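Local coordinates for dihydrodipicolinate synthase (PDB 1XKY), which probably catalyses the condensation of pyruvate with aspartate semialdehyde that opens the lysine branch of bacterial amino-acid biosynthesis, at residues L139-Y144 against I165-A170. Residues are numbered along the deposited sequence; the frame is centred on the assembly and turned at random.
Sequences LPVMLY and IENIVA. With K (potassium ion), chain F.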
loop_
_atom_site.group_PDB
_atom_site.type_symbol
_atom_site.label_atom_id
_atom_site.label_comp_id
_atom_site.label_asym_id
_atom_site.label_seq_id
_atom_site.Cartn_x
_atom_site.Cartn_y
_atom_site.Cartn_z
ATOM N N LEU A 139 -20.934 -29.740 -11.130
ATOM C CA LEU A 139 -19.969 -29.159 -12.058
ATOM C C LEU A 139 -18.642 -28.817 -11.399
ATOM O O LEU A 139 -18.598 -28.500 -10.210
ATOM C CB LEU A 139 -20.544 -27.892 -12.696
ATOM C CG LEU A 139 -21.678 -28.076 -13.707
ATOM C CD1 LEU A 139 -22.005 -26.731 -14.326
ATOM C CD2 LEU A 139 -21.306 -29.081 -14.773
ATOM N N PRO A 140 -17.549 -28.882 -12.183
ATOM C CA PRO A 140 -16.264 -28.371 -11.738
ATOM C C PRO A 140 -16.315 -26.877 -11.390
ATOM O O PRO A 140 -17.078 -26.102 -12.007
ATOM C CB PRO A 140 -15.348 -28.607 -12.946
ATOM C CG PRO A 140 -16.014 -29.647 -13.741
ATOM C CD PRO A 140 -17.467 -29.463 -13.535
ATOM N N VAL A 141 -15.502 -26.494 -10.409
ATOM C CA VAL A 141 -15.445 -25.127 -9.908
ATOM C C VAL A 141 -14.019 -24.565 -10.017
ATOM O O VAL A 141 -13.042 -25.220 -9.619
ATOM C CB VAL A 141 -15.908 -25.059 -8.430
ATOM C CG1 VAL A 141 -15.648 -23.676 -7.831
ATOM C CG2 VAL A 141 -17.368 -25.433 -8.315
ATOM N N MET A 142 -13.922 -23.349 -10.553
ATOM C CA MET A 142 -12.689 -22.575 -10.570
ATOM C C MET A 142 -12.882 -21.386 -9.630
ATOM O O MET A 142 -13.833 -20.612 -9.768
ATOM C CB MET A 142 -12.356 -22.088 -11.986
ATOM C CG MET A 142 -11.071 -21.248 -12.091
ATOM S SD MET A 142 -10.655 -20.680 -13.771
ATOM C CE MET A 142 -10.021 -22.176 -14.500
ATOM N N LEU A 143 -11.977 -21.265 -8.663
ATOM C CA LEU A 143 -11.941 -20.120 -7.772
ATOM C C LEU A 143 -11.297 -18.929 -8.481
ATOM O O LEU A 143 -10.486 -19.097 -9.391
ATOM C CB LEU A 143 -11.141 -20.461 -6.518
ATOM C CG LEU A 143 -11.573 -21.658 -5.677
ATOM C CD1 LEU A 143 -10.567 -21.862 -4.560
ATOM C CD2 LEU A 143 -12.965 -21.472 -5.114
ATOM N N TYR A 144 -11.652 -17.725 -8.051
ATOM C CA TYR A 144 -11.097 -16.513 -8.630
ATOM C C TYR A 144 -10.619 -15.596 -7.511
ATOM O O TYR A 144 -11.426 -15.010 -6.780
ATOM C CB TYR A 144 -12.148 -15.848 -9.527
ATOM C CG TYR A 144 -11.733 -14.585 -10.262
ATOM C CD1 TYR A 144 -10.399 -14.180 -10.353
ATOM C CD2 TYR A 144 -12.695 -13.818 -10.922
ATOM C CE1 TYR A 144 -10.044 -13.031 -11.049
ATOM C CE2 TYR A 144 -12.349 -12.669 -11.617
ATOM C CZ TYR A 144 -11.026 -12.281 -11.677
ATOM O OH TYR A 144 -10.692 -11.142 -12.375
ATOM N N ILE A 165 -11.780 -30.365 -1.881
ATOM C CA ILE A 165 -13.162 -30.644 -2.230
ATOM C C ILE A 165 -13.180 -31.119 -3.676
ATOM O O ILE A 165 -12.575 -30.485 -4.549
ATOM C CB ILE A 165 -14.049 -29.422 -2.021
ATOM C CG1 ILE A 165 -14.066 -29.071 -0.522
ATOM C CG2 ILE A 165 -15.457 -29.681 -2.556
ATOM C CD1 ILE A 165 -14.604 -27.717 -0.213
ATOM N N GLU A 166 -13.863 -32.240 -3.909
ATOM C CA GLU A 166 -13.771 -32.995 -5.159
ATOM C C GLU A 166 -13.910 -32.127 -6.415
ATOM O O GLU A 166 -13.068 -32.201 -7.308
ATOM C CB GLU A 166 -14.810 -34.122 -5.171
ATOM C CG GLU A 166 -14.829 -34.931 -6.447
ATOM C CD GLU A 166 -15.747 -36.139 -6.370
ATOM O OE1 GLU A 166 -15.378 -37.182 -6.951
ATOM O OE2 GLU A 166 -16.829 -36.051 -5.736
ATOM N N ASN A 167 -14.946 -31.298 -6.480
ATOM C CA ASN A 167 -15.222 -30.535 -7.711
ATOM C C ASN A 167 -14.597 -29.129 -7.788
ATOM O O ASN A 167 -14.872 -28.390 -8.731
ATOM C CB ASN A 167 -16.732 -30.476 -7.988
ATOM C CG ASN A 167 -17.503 -29.746 -6.913
ATOM O OD1 ASN A 167 -17.119 -29.758 -5.744
ATOM N ND2 ASN A 167 -18.605 -29.113 -7.303
ATOM N N ILE A 168 -13.768 -28.756 -6.813
ATOM C CA ILE A 168 -12.993 -27.508 -6.902
ATOM C C ILE A 168 -11.627 -27.861 -7.496
ATOM O O ILE A 168 -10.758 -28.423 -6.811
ATOM C CB ILE A 168 -12.860 -26.775 -5.542
ATOM C CG1 ILE A 168 -14.250 -26.519 -4.945
ATOM C CG2 ILE A 168 -12.102 -25.453 -5.741
ATOM C CD1 ILE A 168 -14.272 -25.753 -3.631
ATOM N N VAL A 169 -11.459 -27.540 -8.779
ATOM C CA VAL A 169 -10.391 -28.109 -9.606
ATOM C C VAL A 169 -9.320 -27.121 -10.078
ATOM O O VAL A 169 -8.277 -27.539 -10.601
ATOM C CB VAL A 169 -10.983 -28.851 -10.841
ATOM C CG1 VAL A 169 -11.936 -29.947 -10.405
ATOM C CG2 VAL A 169 -11.691 -27.885 -11.824
ATOM N N ALA A 170 -9.560 -25.826 -9.897
ATOM C CA ALA A 170 -8.640 -24.810 -10.407
ATOM C C ALA A 170 -8.849 -23.460 -9.733
ATOM O O ALA A 170 -9.858 -23.244 -9.059
ATOM C CB ALA A 170 -8.790 -24.670 -11.920
HETATM K K K F . -10.345 -31.021 -6.120
HETATM O O HOH W 1 -8.448 -30.966 -8.348
HETATM O O HOH W 2 -10.047 -33.495 -5.278
#
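I168 and V141 lie on the same face of two adjacent parallel strands, and the CG2 methyl of I168 sits 3.8 Å from CG of L143, their side chains crossing obliquely. CG1 of I168 (chi1 -55°) approaches CB of V141 at 4.1 Å. On the opposite face the extended M142 chain bends at chi3 (-76°), bringing CE within 3.8 Å of CB of A170. Between the two faces of the sheet the backbones pair through V169 N to V141 O (2.9 Å) and L143 N to A170 O (2.9 Å). V141 bridges I168 but M142 bridges A170, a beta bulge in which V169 is the added residue. At the N-terminal ends of the strands N167 O takes the V141 N-H in a short bond of 2.6 Å, and N167 ND2 reaches L139 O (3.0 Å), tilted 26° from the carbonyl plane; the same amide nitrogen also bonds A134 O. The type I turn from I165 to I168 directs the carbonyls of I165 and I168 onto a potassium ion, with S163 O also a ligand. The two segments enter the fifth and sixth TIM-barrel strands, 141-145 and 168-173; strand 110-114 pairs with 141-145 on its other edge, 193-196 follows 168-173, and F130 and A134 of helix 123-135 cover L143 and I168.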